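Local structure of RabGDI protein (Plasmodium falciparum 3D7, 3P1W) at residues E19-I25 with A301-I307; R163-F167 with I195-L201; D287-C291 with A424-F428. The protein probably acts as a Rab GDP-dissociation inhibitor, holding Rab GTPases in their GDP-bound state. The contacts are given in a common frame with arbitrary orientation. Numbering follows the deposited sequence.

Overall arrangement
Contacts 1 and 3 are neighbours, their centres 11 Å apart, in the mixed sheet of the Rossmann-like domain expected from the family. Strand 300-303 of contact 1 pairs with strand 290-295 of contact 3, and strand 305-308 with strand 427-429, through probable hydrogen bonds C303 N to C291 O (2.8 Å) and F428 N to V306 O (2.8 Å). Contact 2 stands apart on the opposite side of the chain's centre from contact 1, among helices that correspond to the helical domain II of relatives; its centre is 53 Å from that of contact 1 and 51 Å from that of contact 3, with nearest atoms about 34 and 33 Å away.

Contact 1 of 3, residues E19-I25 with A301-I307; sequences EHYDVII and AYCDKVI
I24 fills the apolar centre with an extended side chain (chi1 m, chi2 t): its CG1 lies 3.7 Å from C303 CB and its CD1 4.0 Å from A301 CB. The A301 methyl meets the edge of the Y21 ring, CE2 to CB 3.7 Å. V23, I25 and I307 pack on the face opposite I24, with V23 CG1 3.9 Å from I307 CD1 and I25 CG1 4.1 Å from I307 CB; helix 30-41 touches I25 and I307.

The two segments run parallel and in register, H20 beside Y302, V23 beside K305, I24 beside V306 and I25 beside I307, with CA-CA distances of 4.6 to 4.9 Å. The axes of strands 23-25 and 305-307 approach to 4.7 Å and cross at -23°. Two backbone hydrogen bonds join the first part, Y302 N to E19 O (2.8 Å) and Y21 N to Y302 O (2.9 Å). Three join the second: K305 N to D22 O (3.1 Å), I24 N to K305 O (3.0 Å) and I307 N to I24 O (3.0 Å). Between them both segments turn a corner, at D22 (phi/psi -66/-49°) and D304 (-95/-27°), where D304 N makes weak bonds to Y21 O (3.4 Å) and D22 O (3.3 Å).

At the polar edge, H20 NE2 donates a weak hydrogen bond to D304 OD1 (3.3 Å), while the D22 carboxylate turns to the backbone of K45. Strands 300-303 and 305-308 lie parallel beside strand 20-26, which, with helix 30-41 and parallel strand 46-49, forms the opening beta-alpha-beta unit of the family's Rossmann-like, FAD-binding-type fold.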
ATOM      1  N   GLU A  19     -21.711  28.671  -6.757  1.00 52.66           N
ATOM      2  CA  GLU A  19     -21.424  27.265  -7.117  1.00 51.37           C
ATOM      3  C   GLU A  19     -21.689  26.320  -5.942  1.00 49.73           C
ATOM      4  O   GLU A  19     -21.348  26.651  -4.803  1.00 49.18           O
ATOM      5  CB  GLU A  19     -19.958  27.097  -7.527  1.00 50.15           C
ATOM      6  CG  GLU A  19     -19.681  27.264  -8.996  1.00 50.91           C
ATOM      7  CD  GLU A  19     -18.192  27.221  -9.327  1.00 47.63           C
ATOM      8  OE1 GLU A  19     -17.407  26.619  -8.565  1.00 44.79           O
ATOM      9  OE2 GLU A  19     -17.801  27.809 -10.357  1.00 47.77           O
ATOM     10  N   HIS A  20     -22.288  25.161  -6.210  1.00 49.06           N
ATOM     11  CA  HIS A  20     -22.575  24.182  -5.150  1.00 47.90           C
ATOM     12  C   HIS A  20     -22.255  22.753  -5.575  1.00 46.47           C
ATOM     13  O   HIS A  20     -22.631  22.317  -6.666  1.00 47.78           O
ATOM     14  CB  HIS A  20     -24.031  24.242  -4.664  1.00 49.92           C
ATOM     15  CG  HIS A  20     -24.305  23.334  -3.502  1.00 50.20           C
ATOM     16  ND1 HIS A  20     -24.602  21.994  -3.655  1.00 52.55           N
ATOM     17  CD2 HIS A  20     -24.282  23.561  -2.166  1.00 50.33           C
ATOM     18  CE1 HIS A  20     -24.762  21.440  -2.465  1.00 51.63           C
ATOM     19  NE2 HIS A  20     -24.574  22.369  -1.544  1.00 51.92           N
ATOM     20  N   TYR A  21     -21.587  22.021  -4.684  1.00 43.23           N
ATOM     21  CA  TYR A  21     -21.213  20.633  -4.929  1.00 41.37           C
ATOM     22  C   TYR A  21     -21.660  19.763  -3.762  1.00 40.62           C
ATOM     23  O   TYR A  21     -21.780  20.225  -2.631  1.00 39.94           O
ATOM     24  CB  TYR A  21     -19.696  20.525  -5.115  1.00 39.50           C
ATOM     25  CG  TYR A  21     -19.177  21.407  -6.216  1.00 39.28           C
ATOM     26  CD1 TYR A  21     -19.169  20.965  -7.530  1.00 40.00           C
ATOM     27  CD2 TYR A  21     -18.727  22.700  -5.952  1.00 38.65           C
ATOM     28  CE1 TYR A  21     -18.720  21.775  -8.556  1.00 41.95           C
ATOM     29  CE2 TYR A  21     -18.277  23.522  -6.977  1.00 39.94           C
ATOM     30  CZ  TYR A  21     -18.276  23.053  -8.277  1.00 40.52           C
ATOM     31  OH  TYR A  21     -17.834  23.849  -9.305  1.00 40.17           O
ATOM     32  N   ASP A  22     -21.898  18.491  -4.034  1.00 40.02           N
ATOM     33  CA  ASP A  22     -22.159  17.544  -2.956  1.00 39.04           C
ATOM     34  C   ASP A  22     -20.891  17.401  -2.102  1.00 36.39           C
ATOM     35  O   ASP A  22     -20.938  17.510  -0.875  1.00 36.28           O
ATOM     36  CB  ASP A  22     -22.593  16.194  -3.520  1.00 39.28           C
ATOM     37  CG  ASP A  22     -23.962  16.261  -4.188  1.00 42.66           C
ATOM     38  OD1 ASP A  22     -24.890  16.776  -3.542  1.00 42.83           O
ATOM     39  OD2 ASP A  22     -24.093  15.814  -5.348  1.00 43.12           O
ATOM     40  N   VAL A  23     -19.762  17.176  -2.766  1.00 34.63           N
ATOM     41  CA  VAL A  23     -18.484  17.010  -2.071  1.00 31.27           C
ATOM     42  C   VAL A  23     -17.416  17.808  -2.808  1.00 30.10           C
ATOM     43  O   VAL A  23     -17.346  17.773  -4.040  1.00 30.19           O
ATOM     44  CB  VAL A  23     -18.063  15.532  -1.993  1.00 30.87           C
ATOM     45  CG1 VAL A  23     -16.790  15.363  -1.136  1.00 26.79           C
ATOM     46  CG2 VAL A  23     -19.186  14.675  -1.416  1.00 31.65           C
ATOM     47  N   ILE A  24     -16.605  18.544  -2.054  1.00 28.47           N
ATOM     48  CA  ILE A  24     -15.365  19.111  -2.592  1.00 27.19           C
ATOM     49  C   ILE A  24     -14.195  18.287  -2.005  1.00 25.50           C
ATOM     50  O   ILE A  24     -14.148  17.983  -0.807  1.00 23.49           O
ATOM     51  CB  ILE A  24     -15.202  20.604  -2.286  1.00 27.24           C
ATOM     52  CG1 ILE A  24     -16.320  21.416  -2.950  1.00 28.56           C
ATOM     53  CG2 ILE A  24     -13.826  21.127  -2.754  1.00 27.80           C
ATOM     54  CD1 ILE A  24     -16.293  22.890  -2.590  1.00 27.31           C
ATOM     55  N   ILE A  25     -13.277  17.918  -2.881  1.00 25.08           N
ATOM     56  CA  ILE A  25     -12.167  17.049  -2.519  1.00 23.85           C
ATOM     57  C   ILE A  25     -10.899  17.850  -2.679  1.00 23.41           C
ATOM     58  O   ILE A  25     -10.707  18.469  -3.717  1.00 24.68           O
ATOM     59  CB  ILE A  25     -12.139  15.742  -3.383  1.00 24.05           C
ATOM     60  CG1 ILE A  25     -13.384  14.872  -3.153  1.00 24.67           C
ATOM     61  CG2 ILE A  25     -10.932  14.874  -2.985  1.00 22.88           C
ATOM     62  CD1 ILE A  25     -14.526  15.109  -4.126  1.00 25.92           C
ATOM     63  N   ALA A 301     -16.891  28.308  -3.487  1.00 37.55           N
ATOM     64  CA  ALA A 301     -17.904  27.306  -3.805  1.00 38.16           C
ATOM     65  C   ALA A 301     -18.476  26.762  -2.509  1.00 37.93           C
ATOM     66  O   ALA A 301     -17.787  26.720  -1.479  1.00 37.11           O
ATOM     67  CB  ALA A 301     -17.311  26.171  -4.643  1.00 37.38           C
ATOM     68  N   TYR A 302     -19.724  26.334  -2.562  1.00 38.86           N
ATOM     69  CA  TYR A 302     -20.394  25.781  -1.402  1.00 39.80           C
ATOM     70  C   TYR A 302     -20.477  24.259  -1.558  1.00 38.93           C
ATOM     71  O   TYR A 302     -20.383  23.739  -2.672  1.00 37.76           O
ATOM     72  CB  TYR A 302     -21.755  26.465  -1.207  1.00 42.53           C
ATOM     73  CG  TYR A 302     -21.591  27.908  -0.779  1.00 46.77           C
ATOM     74  CD1 TYR A 302     -21.369  28.236   0.560  1.00 50.48           C
ATOM     75  CD2 TYR A 302     -21.602  28.942  -1.713  1.00 51.42           C
ATOM     76  CE1 TYR A 302     -21.189  29.555   0.963  1.00 52.60           C
ATOM     77  CE2 TYR A 302     -21.428  30.269  -1.318  1.00 53.76           C
ATOM     78  CZ  TYR A 302     -21.222  30.562   0.024  1.00 54.33           C
ATOM     79  OH  TYR A 302     -21.047  31.862   0.431  1.00 56.86           O
ATOM     80  N   CYS A 303     -20.567  23.549  -0.434  1.00 38.49           N
ATOM     81  CA  CYS A 303     -20.602  22.089  -0.445  1.00 37.81           C
ATOM     82  C   CYS A 303     -21.202  21.544   0.840  1.00 37.96           C
ATOM     83  O   CYS A 303     -21.318  22.258   1.841  1.00 38.49           O
ATOM     84  CB  CYS A 303     -19.193  21.514  -0.660  1.00 36.55           C
ATOM     85  SG  CYS A 303     -18.009  22.050   0.591  1.00 35.00           S
ATOM     86  N   ASP A 304     -21.625  20.290   0.792  1.00 37.83           N
ATOM     87  CA  ASP A 304     -22.208  19.616   1.957  1.00 38.46           C
ATOM     88  C   ASP A 304     -21.148  18.802   2.702  1.00 36.52           C
ATOM     89  O   ASP A 304     -21.272  18.576   3.911  1.00 36.73           O
ATOM     90  CB  ASP A 304     -23.357  18.694   1.521  1.00 39.74           C
ATOM     91  CG  ASP A 304     -24.496  19.455   0.862  1.00 42.82           C
ATOM     92  OD1 ASP A 304     -24.774  20.600   1.278  1.00 45.26           O
ATOM     93  OD2 ASP A 304     -25.106  18.913  -0.076  1.00 45.44           O
ATOM     94  N   LYS A 305     -20.123  18.354   1.978  1.00 34.97           N
ATOM     95  CA  LYS A 305     -19.020  17.610   2.585  1.00 32.67           C
ATOM     96  C   LYS A 305     -17.700  17.929   1.933  1.00 30.76           C
ATOM     97  O   LYS A 305     -17.644  18.328   0.768  1.00 30.09           O
ATOM     98  CB  LYS A 305     -19.278  16.091   2.492  1.00 33.26           C
ATOM     99  CG  LYS A 305     -20.630  15.644   3.109  1.00 36.54           C
ATOM    100  CD  LYS A 305     -20.850  14.147   3.005  1.00 39.86           C
ATOM    101  CE  LYS A 305     -22.268  13.719   3.382  1.00 44.54           C
ATOM    102  NZ  LYS A 305     -22.741  14.236   4.709  1.00 48.60           N
ATOM    103  N   VAL A 306     -16.619  17.683   2.678  1.00 29.18           N
ATOM    104  CA  VAL A 306     -15.286  17.802   2.138  1.00 27.28           C
ATOM    105  C   VAL A 306     -14.524  16.495   2.431  1.00 26.51           C
ATOM    106  O   VAL A 306     -14.697  15.899   3.491  1.00 26.16           O
ATOM    107  CB  VAL A 306     -14.525  18.991   2.775  1.00 27.36           C
ATOM    108  CG1 VAL A 306     -13.019  18.947   2.465  1.00 24.64           C
ATOM    109  CG2 VAL A 306     -15.098  20.318   2.320  1.00 26.67           C
ATOM    110  N   ILE A 307     -13.706  16.061   1.479  1.00 25.54           N
ATOM    111  CA  ILE A 307     -12.707  14.985   1.727  1.00 23.16           C
ATOM    112  C   ILE A 307     -11.375  15.598   1.447  1.00 22.09           C
ATOM    113  O   ILE A 307     -11.197  16.239   0.409  1.00 23.41           O
ATOM    114  CB  ILE A 307     -12.932  13.765   0.817  1.00 23.61           C
ATOM    115  CG1 ILE A 307     -14.289  13.123   1.077  1.00 25.34           C
ATOM    116  CG2 ILE A 307     -11.809  12.705   1.026  1.00 21.58           C
ATOM    117  CD1 ILE A 307     -14.763  12.234  -0.105  1.00 27.12           C
TER

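Contact 2 of 3, residues R163-F167 with I195-L201; sequences RCKNF and IYKHFNL
F167 projects from helix 158-173 with chi1 t and chi2 66° onto the end of helix 192-198. The F167 edge points to the face of the F199 ring (chi1 m, chi2 94°) in a T-shaped pair, centroids 5.4 Å apart and planes at 74°, CD1 to CD1 3.6 Å. L201 (chi1 m, chi2 t) sets CD1 over one F167 face, 4.2 Å from the centroid. I195 CG2 lies 4.1 Å from F167 CE1. Y196 CE1 approaches F167 CZ at 4.1 Å and completes an aromatic cluster with F167 and F199. A Schellman motif brings L201 round: N200 takes positive phi (56/40°), and L201 N bonds to Y196 O (3.2 Å). The contact joins these helices, which probably belong to the helical domain II, as in other Rab GDIs; L209 closes on F167, Y196 and L201. R163 (chi1 m, chi2 t) lays CB 3.9 Å from L201 CD2 and CD 3.5 Å from F199 O, its NE forming a salt bridge with E160.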
ATOM      1  N   ARG A 163       4.123 -30.491   7.311  1.00 49.13           N
ATOM      2  CA  ARG A 163       3.098 -29.854   8.134  1.00 48.80           C
ATOM      3  C   ARG A 163       2.504 -28.629   7.423  1.00 46.16           C
ATOM      4  O   ARG A 163       1.287 -28.468   7.367  1.00 45.42           O
ATOM      5  CB  ARG A 163       3.669 -29.468   9.510  1.00 49.04           C
ATOM      6  CG  ARG A 163       4.168 -30.661  10.309  1.00 52.48           C
ATOM      7  CD  ARG A 163       4.222 -30.416  11.819  1.00 54.61           C
ATOM      8  NE  ARG A 163       5.467 -29.787  12.274  1.00 54.79           N
ATOM      9  CZ  ARG A 163       6.539 -30.433  12.740  1.00 57.68           C
ATOM     10  NH1 ARG A 163       6.576 -31.759  12.802  1.00 57.63           N
ATOM     11  NH2 ARG A 163       7.606 -29.740  13.134  1.00 57.43           N
ATOM     12  N   CYS A 164       3.365 -27.783   6.858  1.00 44.05           N
ATOM     13  CA  CYS A 164       2.893 -26.609   6.118  1.00 41.97           C
ATOM     14  C   CYS A 164       2.131 -27.010   4.841  1.00 42.14           C
ATOM     15  O   CYS A 164       1.132 -26.381   4.491  1.00 40.32           O
ATOM     16  CB  CYS A 164       4.052 -25.672   5.773  1.00 40.62           C
ATOM     17  SG  CYS A 164       3.494 -24.001   5.459  1.00 40.18           S
ATOM     18  N   LYS A 165       2.569 -28.085   4.177  1.00 43.12           N
ATOM     19  CA  LYS A 165       1.833 -28.622   3.022  1.00 44.18           C
ATOM     20  C   LYS A 165       0.419 -28.991   3.451  1.00 45.12           C
ATOM     21  O   LYS A 165      -0.540 -28.651   2.769  1.00 45.04           O
ATOM     22  CB  LYS A 165       2.533 -29.834   2.385  1.00 45.78           C
ATOM     23  CG  LYS A 165       1.706 -30.528   1.255  1.00 48.64           C
ATOM     24  CD  LYS A 165       2.194 -31.957   0.860  1.00 52.62           C
ATOM     25  CE  LYS A 165       2.208 -32.975   2.024  1.00 54.83           C
ATOM     26  NZ  LYS A 165       1.241 -34.139   1.910  1.00 56.48           N
ATOM     27  N   ASN A 166       0.299 -29.666   4.590  1.00 46.59           N
ATOM     28  CA  ASN A 166      -1.002 -30.094   5.110  1.00 47.72           C
ATOM     29  C   ASN A 166      -1.871 -28.882   5.436  1.00 46.14           C
ATOM     30  O   ASN A 166      -3.078 -28.865   5.162  1.00 46.07           O
ATOM     31  CB  ASN A 166      -0.837 -30.983   6.356  1.00 49.21           C
ATOM     32  CG  ASN A 166      -0.218 -32.351   6.039  1.00 52.21           C
ATOM     33  OD1 ASN A 166      -0.450 -32.934   4.972  1.00 53.73           O
ATOM     34  ND2 ASN A 166       0.566 -32.876   6.986  1.00 53.00           N
ATOM     35  N   PHE A 167      -1.248 -27.849   5.994  1.00 43.75           N
ATOM     36  CA  PHE A 167      -1.963 -26.621   6.306  1.00 42.53           C
ATOM     37  C   PHE A 167      -2.507 -25.970   5.038  1.00 41.99           C
ATOM     38  O   PHE A 167      -3.673 -25.618   4.970  1.00 42.37           O
ATOM     39  CB  PHE A 167      -1.056 -25.658   7.068  1.00 40.95           C
ATOM     40  CG  PHE A 167      -1.703 -24.352   7.383  1.00 39.59           C
ATOM     41  CD1 PHE A 167      -2.775 -24.298   8.254  1.00 40.38           C
ATOM     42  CD2 PHE A 167      -1.243 -23.176   6.815  1.00 38.31           C
ATOM     43  CE1 PHE A 167      -3.390 -23.087   8.558  1.00 41.12           C
ATOM     44  CE2 PHE A 167      -1.853 -21.961   7.121  1.00 36.51           C
ATOM     45  CZ  PHE A 167      -2.934 -21.932   7.993  1.00 38.87           C
ATOM     46  N   ILE A 195      -5.674 -23.016  15.613  1.00 45.60           N
ATOM     47  CA  ILE A 195      -5.587 -23.680  14.305  1.00 45.42           C
ATOM     48  C   ILE A 195      -4.133 -24.001  13.938  1.00 44.76           C
ATOM     49  O   ILE A 195      -3.844 -25.085  13.443  1.00 45.16           O
ATOM     50  CB  ILE A 195      -6.203 -22.841  13.168  1.00 44.53           C
ATOM     51  CG1 ILE A 195      -7.712 -22.659  13.364  1.00 45.73           C
ATOM     52  CG2 ILE A 195      -5.915 -23.504  11.811  1.00 44.98           C
ATOM     53  CD1 ILE A 195      -8.515 -23.959  13.272  1.00 48.72           C
ATOM     54  N   TYR A 196      -3.218 -23.056  14.172  1.00 43.76           N
ATOM     55  CA  TYR A 196      -1.797 -23.315  13.943  1.00 43.09           C
ATOM     56  C   TYR A 196      -1.320 -24.522  14.762  1.00 45.42           C
ATOM     57  O   TYR A 196      -0.686 -25.429  14.232  1.00 45.24           O
ATOM     58  CB  TYR A 196      -0.947 -22.096  14.312  1.00 41.63           C
ATOM     59  CG  TYR A 196      -0.961 -20.928  13.337  1.00 37.73           C
ATOM     60  CD1 TYR A 196      -0.975 -21.122  11.952  1.00 36.19           C
ATOM     61  CD2 TYR A 196      -0.902 -19.618  13.811  1.00 37.63           C
ATOM     62  CE1 TYR A 196      -0.936 -20.032  11.056  1.00 34.86           C
ATOM     63  CE2 TYR A 196      -0.872 -18.523  12.933  1.00 34.34           C
ATOM     64  CZ  TYR A 196      -0.904 -18.731  11.558  1.00 34.06           C
ATOM     65  OH  TYR A 196      -0.865 -17.634  10.702  1.00 33.81           O
ATOM     66  N   LYS A 197      -1.611 -24.493  16.060  1.00 47.54           N
ATOM     67  CA  LYS A 197      -1.262 -25.589  16.979  1.00 49.82           C
ATOM     68  C   LYS A 197      -1.852 -26.930  16.556  1.00 51.16           C
ATOM     69  O   LYS A 197      -1.236 -27.967  16.790  1.00 52.95           O
ATOM     70  CB  LYS A 197      -1.708 -25.265  18.417  1.00 51.14           C
ATOM     71  CG  LYS A 197      -0.860 -24.184  19.092  1.00 51.78           C
ATOM     72  CD  LYS A 197      -1.442 -23.759  20.451  1.00 54.88           C
ATOM     73  N   HIS A 198      -3.030 -26.913  15.936  1.00 50.98           N
ATOM     74  CA  HIS A 198      -3.620 -28.146  15.418  1.00 52.50           C
ATOM     75  C   HIS A 198      -2.723 -28.747  14.336  1.00 51.82           C
ATOM     76  O   HIS A 198      -2.542 -29.957  14.292  1.00 52.05           O
ATOM     77  CB  HIS A 198      -5.036 -27.938  14.868  1.00 52.79           C
ATOM     78  CG  HIS A 198      -5.613 -29.168  14.236  1.00 54.39           C
ATOM     79  ND1 HIS A 198      -6.171 -30.192  14.975  1.00 56.96           N
ATOM     80  CD2 HIS A 198      -5.687 -29.556  12.940  1.00 54.25           C
ATOM     81  CE1 HIS A 198      -6.577 -31.149  14.160  1.00 57.06           C
ATOM     82  NE2 HIS A 198      -6.289 -30.795  12.921  1.00 55.92           N
ATOM     83  N   PHE A 199      -2.150 -27.896  13.479  1.00 49.20           N
ATOM     84  CA  PHE A 199      -1.218 -28.385  12.454  1.00 48.82           C
ATOM     85  C   PHE A 199       0.224 -28.472  12.955  1.00 48.32           C
ATOM     86  O   PHE A 199       1.115 -28.849  12.200  1.00 48.50           O
ATOM     87  CB  PHE A 199      -1.304 -27.524  11.194  1.00 47.58           C
ATOM     88  CG  PHE A 199      -2.574 -27.718  10.431  1.00 47.28           C
ATOM     89  CD1 PHE A 199      -3.663 -26.892  10.649  1.00 46.62           C
ATOM     90  CD2 PHE A 199      -2.687 -28.751   9.515  1.00 48.85           C
ATOM     91  CE1 PHE A 199      -4.853 -27.079   9.950  1.00 48.43           C
ATOM     92  CE2 PHE A 199      -3.874 -28.953   8.817  1.00 50.60           C
ATOM     93  CZ  PHE A 199      -4.961 -28.115   9.035  1.00 48.90           C
ATOM     94  N   ASN A 200       0.441 -28.142  14.227  1.00 48.50           N
ATOM     95  CA  ASN A 200       1.759 -28.196  14.852  1.00 48.76           C
ATOM     96  C   ASN A 200       2.811 -27.364  14.093  1.00 46.65           C
ATOM     97  O   ASN A 200       3.962 -27.785  13.936  1.00 46.48           O
ATOM     98  CB  ASN A 200       2.217 -29.654  15.020  1.00 51.37           C
ATOM     99  CG  ASN A 200       2.908 -29.904  16.355  1.00 54.09           C
ATOM    100  OD1 ASN A 200       3.690 -29.078  16.834  1.00 56.73           O
ATOM    101  ND2 ASN A 200       2.614 -31.040  16.965  1.00 58.48           N
ATOM    102  N   LEU A 201       2.404 -26.186  13.616  1.00 44.61           N
ATOM    103  CA  LEU A 201       3.339 -25.273  12.937  1.00 42.87           C
ATOM    104  C   LEU A 201       4.225 -24.544  13.958  1.00 42.56           C
ATOM    105  O   LEU A 201       3.738 -24.133  15.007  1.00 42.66           O
ATOM    106  CB  LEU A 201       2.564 -24.270  12.077  1.00 41.09           C
ATOM    107  CG  LEU A 201       1.681 -24.833  10.958  1.00 41.13           C
ATOM    108  CD1 LEU A 201       1.122 -23.725  10.089  1.00 40.06           C
ATOM    109  CD2 LEU A 201       2.420 -25.847  10.079  1.00 39.78           C
TER

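Contact 3 of 3, residues D287-C291 with A424-F428; sequences DNKVC and ADNIF
Both segments are turns that lead into strands, and their CA atoms come closest at K289 and D425, 3.9 Å apart. The first bend belongs to the beta hairpin of strands 279-284 and 290-295, part of the beta meander attached to the Rossmann-like sheet of the GDI fold. N288 has left-handed backbone angles (phi/psi 59/32°), after which K289 (-104/144°) and V290 (-62/137°) extend into strand 290-295. In the other segment D425 (-80/-5°) precedes N426, also left-handed (66/26°), and strand 427-429 follows. An Asx turn shapes this second bend: D425, chi1 p, accepts the backbone N of I427 at OD1 (2.8 Å). One direct hydrogen bond spans the two bends, V290 N to D425 O at 2.9 Å and nearly straight at 171°; with a single such bond, the segments do not pair as strands.

V290, chi1 p, points its CB toward the second turn. V290 CB lies 3.7 Å from I427 CG1, and V290 CG1 lies 3.7 Å from N426 O and 4.0 Å from N426 CB. I427 (chi1 m, chi2 t) reaches V290 with its end, and F282 of strand 279-284 touches both side chains. Farther out, the K289 chain lies along the turn, with CD 3.4 Å from A424 O and 4.1 Å from N426 ND2. N288 O comes within 3.5 Å of D425 CB, while the D425 carboxylate also forms a salt bridge through OD2 to K319. A water links the segments, donating to V290 O at 2.5 Å and accepting from N426 ND2 at 3.0 Å.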
ATOM      1  N   ASP A 287     -23.701  26.015  12.824  1.00 50.92           N
ATOM      2  CA  ASP A 287     -23.468  24.840  13.669  1.00 50.62           C
ATOM      3  C   ASP A 287     -22.032  24.318  13.516  1.00 47.76           C
ATOM      4  O   ASP A 287     -21.753  23.188  13.877  1.00 47.34           O
ATOM      5  CB  ASP A 287     -24.456  23.705  13.358  1.00 51.36           C
ATOM      6  CG  ASP A 287     -25.900  24.150  13.361  1.00 54.79           C
ATOM      7  OD1 ASP A 287     -26.247  25.139  14.041  1.00 56.32           O
ATOM      8  OD2 ASP A 287     -26.695  23.485  12.670  1.00 58.69           O
ATOM      9  N   ASN A 288     -21.137  25.151  12.992  1.00 46.81           N
ATOM     10  CA  ASN A 288     -19.737  24.786  12.776  1.00 45.15           C
ATOM     11  C   ASN A 288     -19.551  23.574  11.852  1.00 43.30           C
ATOM     12  O   ASN A 288     -18.596  22.807  12.003  1.00 42.95           O
ATOM     13  CB  ASN A 288     -19.017  24.574  14.116  1.00 44.86           C
ATOM     14  CG  ASN A 288     -18.973  25.831  14.957  1.00 47.42           C
ATOM     15  OD1 ASN A 288     -18.911  26.939  14.436  1.00 49.05           O
ATOM     16  ND2 ASN A 288     -19.024  25.662  16.274  1.00 50.50           N
ATOM     17  N   LYS A 289     -20.456  23.414  10.890  1.00 43.35           N
ATOM     18  CA  LYS A 289     -20.330  22.371   9.869  1.00 42.45           C
ATOM     19  C   LYS A 289     -19.876  23.016   8.571  1.00 41.01           C
ATOM     20  O   LYS A 289     -20.280  24.144   8.248  1.00 40.90           O
ATOM     21  CB  LYS A 289     -21.653  21.659   9.632  1.00 43.82           C
ATOM     22  CG  LYS A 289     -22.243  20.998  10.866  1.00 46.41           C
ATOM     23  CD  LYS A 289     -23.325  19.984  10.483  1.00 49.56           C
ATOM     24  CE  LYS A 289     -24.333  19.788  11.604  1.00 52.45           C
ATOM     25  NZ  LYS A 289     -24.964  18.447  11.533  1.00 53.61           N
ATOM     26  N   VAL A 290     -19.048  22.303   7.816  1.00 38.13           N
ATOM     27  CA  VAL A 290     -18.517  22.864   6.582  1.00 36.90           C
ATOM     28  C   VAL A 290     -19.670  23.166   5.616  1.00 38.32           C
ATOM     29  O   VAL A 290     -20.624  22.395   5.507  1.00 38.31           O
ATOM     30  CB  VAL A 290     -17.456  21.956   5.913  1.00 35.29           C
ATOM     31  CG1 VAL A 290     -18.102  20.728   5.245  1.00 34.34           C
ATOM     32  CG2 VAL A 290     -16.631  22.765   4.905  1.00 33.30           C
ATOM     33  N   CYS A 291     -19.603  24.325   4.971  1.00 39.49           N
ATOM     34  CA  CYS A 291     -20.584  24.690   3.948  1.00 40.60           C
ATOM     35  C   CYS A 291     -19.915  25.235   2.689  1.00 40.37           C
ATOM     36  O   CYS A 291     -20.573  25.386   1.670  1.00 41.06           O
ATOM     37  CB  CYS A 291     -21.616  25.676   4.508  1.00 43.05           C
ATOM     38  SG  CYS A 291     -20.961  27.271   4.956  1.00 45.07           S
ATOM     39  N   ALA A 424     -18.644  15.519  12.911  1.00 35.29           N
ATOM     40  CA  ALA A 424     -19.849  16.349  12.910  1.00 36.29           C
ATOM     41  C   ALA A 424     -19.777  17.462  11.864  1.00 35.46           C
ATOM     42  O   ALA A 424     -20.796  17.879  11.292  1.00 36.66           O
ATOM     43  CB  ALA A 424     -20.048  16.953  14.295  1.00 37.49           C
ATOM     44  N   ASP A 425     -18.567  17.962  11.621  1.00 33.01           N
ATOM     45  CA  ASP A 425     -18.391  19.082  10.702  1.00 32.29           C
ATOM     46  C   ASP A 425     -18.407  18.683   9.216  1.00 31.78           C
ATOM     47  O   ASP A 425     -18.320  19.560   8.350  1.00 32.19           O
ATOM     48  CB  ASP A 425     -17.101  19.829  11.044  1.00 31.21           C
ATOM     49  CG  ASP A 425     -15.836  19.010  10.757  1.00 29.98           C
ATOM     50  OD1 ASP A 425     -15.907  17.870  10.208  1.00 29.09           O
ATOM     51  OD2 ASP A 425     -14.753  19.527  11.093  1.00 30.67           O
ATOM     52  N   ASN A 426     -18.478  17.374   8.925  1.00 31.27           N
ATOM     53  CA  ASN A 426     -18.497  16.873   7.535  1.00 30.43           C
ATOM     54  C   ASN A 426     -17.207  17.119   6.739  1.00 29.36           C
ATOM     55  O   ASN A 426     -17.227  17.142   5.493  1.00 28.12           O
ATOM     56  CB  ASN A 426     -19.717  17.402   6.767  1.00 32.24           C
ATOM     57  CG  ASN A 426     -20.999  16.745   7.217  1.00 34.52           C
ATOM     58  OD1 ASN A 426     -21.028  15.532   7.393  1.00 37.33           O
ATOM     59  ND2 ASN A 426     -22.068  17.532   7.383  1.00 38.58           N
ATOM     60  N   ILE A 427     -16.085  17.236   7.458  1.00 28.19           N
ATOM     61  CA  ILE A 427     -14.773  17.301   6.833  1.00 26.53           C
ATOM     62  C   ILE A 427     -14.089  15.968   7.151  1.00 25.77           C
ATOM     63  O   ILE A 427     -13.714  15.720   8.308  1.00 25.40           O
ATOM     64  CB  ILE A 427     -13.929  18.476   7.337  1.00 26.40           C
ATOM     65  CG1 ILE A 427     -14.642  19.811   7.050  1.00 28.07           C
ATOM     66  CG2 ILE A 427     -12.547  18.482   6.657  1.00 24.57           C
ATOM     67  CD1 ILE A 427     -13.993  20.988   7.716  1.00 28.81           C
ATOM     68  N   PHE A 428     -13.999  15.115   6.130  1.00 24.33           N
ATOM     69  CA  PHE A 428     -13.479  13.745   6.277  1.00 24.66           C
ATOM     70  C   PHE A 428     -12.050  13.775   5.819  1.00 22.98           C
ATOM     71  O   PHE A 428     -11.797  14.124   4.664  1.00 23.61           O
ATOM     72  CB  PHE A 428     -14.271  12.770   5.401  1.00 25.47           C
ATOM     73  CG  PHE A 428     -15.695  12.590   5.834  1.00 28.32           C
ATOM     74  CD1 PHE A 428     -16.070  11.489   6.580  1.00 30.88           C
ATOM     75  CD2 PHE A 428     -16.653  13.559   5.538  1.00 31.37           C
ATOM     76  CE1 PHE A 428     -17.383  11.335   6.999  1.00 33.71           C
ATOM     77  CE2 PHE A 428     -17.983  13.418   5.969  1.00 35.47           C
ATOM     78  CZ  PHE A 428     -18.341  12.294   6.700  1.00 35.88           C
TER
HETATM   79  O   HOH W   1     -21.753  20.304   6.261  1.00 39.09           O